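Local coordinates for putative HpcE protein (Mycolicibacterium smegmatis, PDB 6V77), which is of unassigned function but belongs to the fumarylacetoacetate hydrolase family and binds a zinc ion, at residues M1-I10 / I179-D191. Residues are numbered along the deposited sequence; the frame is centred on the assembly and turned at random.
Sequences MRLINLDGRI and IGPELVTVDELPD. With EDO (1,2-ethanediol), chain M; SO4 (sulfate ion), chain P.
Leu3 and Leu183 face each other as an antiparallel hydrogen-bonded pair, joining the first strand of the chain, 2-6, to strand 182-185 at an angle of 162°. Leu3 N gives its hydrogen to Leu183 O at 2.9 Å, Leu183 N returns one to Leu3 O, and Thr185 N binds Met1 O beyond the non-hydrogen-bonded pair Arg2-Val184. Where the chain turns at cis-Pro181 the pairing gives way to a water, which links Asn5 N to Pro181 O.

The two faces of this ribbon differ in chemistry. On one, the leucines lie side by side, CD1 of Leu3 4.1 Å from CD2 of Leu183, packed against helix 33-38, Leu3 on Leu36 and Leu183 on Tyr37. On the other, Arg2 runs alongside Val184 and spreads its guanidinium over that side chain, CG2 of Val184 lying 3.5 Å from NH1 and near the rim of the group. Two carboxylates meet its edge: OE1 of Glu182 accepts from NH1 at 3.3 Å, nearly along its own C-O axis, whereas OE1 of Glu188 takes NE from above the carboxylate plane. Carbonyls of Gly267 and Val268 also bind the guanidinium, and Arg58 pairs with the second oxygen of Glu182.

Glu188 turns at chi2 (-138°, away from a staggered value), and its carboxylate then offers OE1 to Arg2 and OE2 to Met1 N, a salt bridge whose very short 2.5 Å is doubtful as an exact value. Thr185 OG1 accepts from the same nitrogen at 2.8 Å while donating to Asp187 OD1 at 2.6 Å, which orients the hydroxyl; a 1,2-ethanediol, probably from the crystallisation liquor, bridges Met1 N, weakly, and Asp187 OD2.

This is strand pairing reinforced by a salt-bridge network: the terminal amine, probably charged amid these acids, joins the first strand to the 3-10 turn 186-188, adding to its backbone pairing with strand 182-185.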
# COMPACT_ATOMS: atom_id res chain seq x y z
N MET B 1 -26.70 -3.84 -8.09
CA MET B 1 -25.89 -3.65 -9.28
C MET B 1 -24.64 -4.54 -9.16
O MET B 1 -24.16 -4.78 -8.05
CB MET B 1 -25.50 -2.17 -9.44
CG MET B 1 -24.30 -1.92 -10.30
SD MET B 1 -23.85 -0.17 -10.32
CE MET B 1 -25.29 0.50 -11.11
N ARG B 2 -24.14 -5.04 -10.29
CA ARG B 2 -22.92 -5.84 -10.32
C ARG B 2 -22.00 -5.31 -11.40
O ARG B 2 -22.45 -4.99 -12.50
CB ARG B 2 -23.23 -7.33 -10.56
CG ARG B 2 -23.94 -7.98 -9.41
CD ARG B 2 -24.32 -9.45 -9.68
NE ARG B 2 -24.92 -10.01 -8.47
CZ ARG B 2 -24.39 -10.98 -7.75
NH1 ARG B 2 -23.25 -11.56 -8.12
NH2 ARG B 2 -25.00 -11.37 -6.65
N LEU B 3 -20.71 -5.26 -11.10
CA LEU B 3 -19.68 -4.78 -12.01
C LEU B 3 -18.64 -5.88 -12.22
O LEU B 3 -18.40 -6.69 -11.31
CB LEU B 3 -18.96 -3.52 -11.48
CG LEU B 3 -19.85 -2.31 -11.13
CD1 LEU B 3 -18.97 -1.15 -10.68
CD2 LEU B 3 -20.65 -1.94 -12.33
N ILE B 4 -18.03 -5.89 -13.40
CA ILE B 4 -16.98 -6.86 -13.71
C ILE B 4 -15.95 -6.17 -14.59
O ILE B 4 -16.29 -5.41 -15.51
CB ILE B 4 -17.56 -8.14 -14.37
CG1 ILE B 4 -16.48 -9.23 -14.51
CG2 ILE B 4 -18.24 -7.84 -15.69
CD1 ILE B 4 -17.06 -10.57 -15.01
N ASN B 5 -14.69 -6.42 -14.29
CA ASN B 5 -13.55 -5.87 -15.02
C ASN B 5 -13.16 -6.92 -16.07
O ASN B 5 -12.76 -8.03 -15.71
CB ASN B 5 -12.41 -5.58 -14.03
CG ASN B 5 -11.14 -5.11 -14.70
OD1 ASN B 5 -11.11 -4.87 -15.90
ND2 ASN B 5 -10.05 -4.99 -13.92
N LEU B 6 -13.33 -6.59 -17.35
CA LEU B 6 -13.00 -7.51 -18.43
C LEU B 6 -11.92 -6.88 -19.29
O LEU B 6 -12.14 -5.81 -19.88
CB LEU B 6 -14.23 -7.84 -19.28
CG LEU B 6 -15.33 -8.61 -18.54
CD1 LEU B 6 -16.58 -8.68 -19.42
CD2 LEU B 6 -14.84 -10.02 -18.17
N ASP B 7 -10.77 -7.55 -19.36
CA ASP B 7 -9.60 -7.04 -20.09
C ASP B 7 -9.31 -5.59 -19.72
O ASP B 7 -9.01 -4.75 -20.57
CB ASP B 7 -9.80 -7.19 -21.60
CG ASP B 7 -9.76 -8.62 -22.05
OD1 ASP B 7 -9.15 -9.47 -21.35
OD2 ASP B 7 -10.33 -8.91 -23.13
N GLY B 8 -9.41 -5.28 -18.43
CA GLY B 8 -9.08 -3.94 -17.94
C GLY B 8 -10.15 -2.89 -18.10
O GLY B 8 -9.94 -1.74 -17.67
N ARG B 9 -11.30 -3.22 -18.70
CA ARG B 9 -12.39 -2.27 -18.92
C ARG B 9 -13.57 -2.62 -18.03
O ARG B 9 -14.02 -3.78 -18.01
CB ARG B 9 -12.85 -2.31 -20.38
CG ARG B 9 -11.76 -1.95 -21.37
CD ARG B 9 -12.32 -1.95 -22.78
NE ARG B 9 -13.34 -0.92 -22.95
CZ ARG B 9 -13.06 0.34 -23.27
NH1 ARG B 9 -14.04 1.23 -23.41
NH2 ARG B 9 -11.80 0.71 -23.44
N ILE B 10 -14.09 -1.64 -17.31
CA ILE B 10 -15.15 -1.94 -16.35
C ILE B 10 -16.48 -2.07 -17.08
O ILE B 10 -16.80 -1.28 -17.97
CB ILE B 10 -15.19 -0.90 -15.21
CG1 ILE B 10 -16.09 -1.38 -14.07
CG2 ILE B 10 -15.62 0.49 -15.72
CD1 ILE B 10 -15.61 -2.68 -13.35
N ILE B 179 -9.19 -11.09 -6.46
CA ILE B 179 -10.47 -10.50 -6.08
C ILE B 179 -11.41 -10.65 -7.25
O ILE B 179 -11.03 -10.36 -8.39
CB ILE B 179 -10.33 -8.99 -5.72
CG1 ILE B 179 -9.24 -8.76 -4.68
CG2 ILE B 179 -11.70 -8.43 -5.25
CD1 ILE B 179 -8.90 -7.27 -4.48
N GLY B 180 -12.65 -11.08 -6.99
CA GLY B 180 -13.63 -11.20 -8.04
C GLY B 180 -14.58 -12.35 -7.82
O GLY B 180 -14.66 -12.92 -6.72
N PRO B 181 -15.36 -12.71 -8.86
CA PRO B 181 -15.29 -12.14 -10.21
C PRO B 181 -15.98 -10.79 -10.36
O PRO B 181 -15.62 -10.04 -11.28
CB PRO B 181 -16.02 -13.19 -11.06
CG PRO B 181 -17.02 -13.79 -10.11
CD PRO B 181 -16.28 -13.87 -8.80
N GLU B 182 -16.94 -10.48 -9.50
CA GLU B 182 -17.78 -9.30 -9.67
C GLU B 182 -17.81 -8.47 -8.41
O GLU B 182 -17.67 -8.99 -7.30
CB GLU B 182 -19.21 -9.70 -10.04
CG GLU B 182 -19.27 -10.33 -11.39
CD GLU B 182 -20.63 -10.92 -11.75
OE1 GLU B 182 -21.52 -11.04 -10.88
OE2 GLU B 182 -20.77 -11.27 -12.93
N LEU B 183 -18.02 -7.16 -8.58
CA LEU B 183 -18.37 -6.31 -7.46
C LEU B 183 -19.88 -6.34 -7.33
O LEU B 183 -20.58 -6.19 -8.34
CB LEU B 183 -17.88 -4.88 -7.67
CG LEU B 183 -18.07 -3.95 -6.46
CD1 LEU B 183 -16.98 -4.18 -5.45
CD2 LEU B 183 -18.05 -2.49 -6.91
N VAL B 184 -20.38 -6.53 -6.11
CA VAL B 184 -21.81 -6.64 -5.84
C VAL B 184 -22.20 -5.52 -4.89
O VAL B 184 -21.65 -5.44 -3.78
CB VAL B 184 -22.18 -8.00 -5.24
CG1 VAL B 184 -23.70 -8.13 -5.09
CG2 VAL B 184 -21.63 -9.13 -6.12
N THR B 185 -23.13 -4.65 -5.30
CA THR B 185 -23.44 -3.52 -4.42
C THR B 185 -24.26 -3.99 -3.22
O THR B 185 -24.87 -5.07 -3.23
CB THR B 185 -24.17 -2.41 -5.18
OG1 THR B 185 -25.37 -2.92 -5.76
CG2 THR B 185 -23.28 -1.82 -6.27
N VAL B 186 -24.28 -3.15 -2.19
CA VAL B 186 -24.80 -3.54 -0.87
C VAL B 186 -26.30 -3.86 -0.91
O VAL B 186 -26.78 -4.73 -0.19
CB VAL B 186 -24.44 -2.40 0.11
CG1 VAL B 186 -24.96 -2.65 1.50
CG2 VAL B 186 -22.90 -2.19 0.13
N ASP B 187 -27.05 -3.19 -1.79
CA ASP B 187 -28.50 -3.38 -1.86
C ASP B 187 -28.89 -4.76 -2.37
O ASP B 187 -30.06 -5.15 -2.23
CB ASP B 187 -29.13 -2.32 -2.76
CG ASP B 187 -28.48 -2.27 -4.12
OD1 ASP B 187 -27.24 -2.09 -4.17
OD2 ASP B 187 -29.18 -2.42 -5.13
N GLU B 188 -27.96 -5.50 -2.97
CA GLU B 188 -28.22 -6.87 -3.38
C GLU B 188 -28.04 -7.88 -2.26
O GLU B 188 -28.30 -9.07 -2.47
CB GLU B 188 -27.29 -7.26 -4.54
CG GLU B 188 -27.35 -6.28 -5.69
CD GLU B 188 -27.35 -6.98 -7.03
OE1 GLU B 188 -27.26 -8.24 -7.06
OE2 GLU B 188 -27.44 -6.27 -8.06
N LEU B 189 -27.58 -7.45 -1.11
CA LEU B 189 -27.31 -8.41 -0.04
C LEU B 189 -28.47 -8.41 0.94
O LEU B 189 -28.90 -7.34 1.41
CB LEU B 189 -26.01 -8.04 0.69
CG LEU B 189 -24.80 -7.71 -0.21
CD1 LEU B 189 -23.64 -7.15 0.60
CD2 LEU B 189 -24.36 -8.94 -0.99
N PRO B 190 -29.05 -9.57 1.27
CA PRO B 190 -30.14 -9.58 2.26
C PRO B 190 -29.72 -8.93 3.56
O PRO B 190 -30.43 -8.06 4.08
CB PRO B 190 -30.45 -11.08 2.42
CG PRO B 190 -30.06 -11.67 1.13
CD PRO B 190 -28.82 -10.91 0.69
N ASP B 191 -28.57 -9.34 4.10
CA ASP B 191 -27.97 -8.72 5.26
C ASP B 191 -26.47 -8.60 5.01
O ASP B 191 -25.75 -9.61 5.02
CB ASP B 191 -28.27 -9.53 6.53
CG ASP B 191 -27.66 -8.92 7.79
OD1 ASP B 191 -26.94 -7.91 7.69
OD2 ASP B 191 -27.91 -9.45 8.90
C1 EDO M . -29.34 -1.85 -8.18
O1 EDO M . -28.21 -1.40 -7.42
C2 EDO M . -29.22 -1.40 -9.62
O2 EDO M . -28.91 -2.53 -10.44
S SO4 P . -12.12 4.40 -24.48
O1 SO4 P . -13.46 3.83 -24.61
O2 SO4 P . -11.12 3.37 -24.72
O3 SO4 P . -11.93 4.96 -23.14
O4 SO4 P . -11.96 5.48 -25.46
O HOH W 1 -14.09 -7.85 -11.91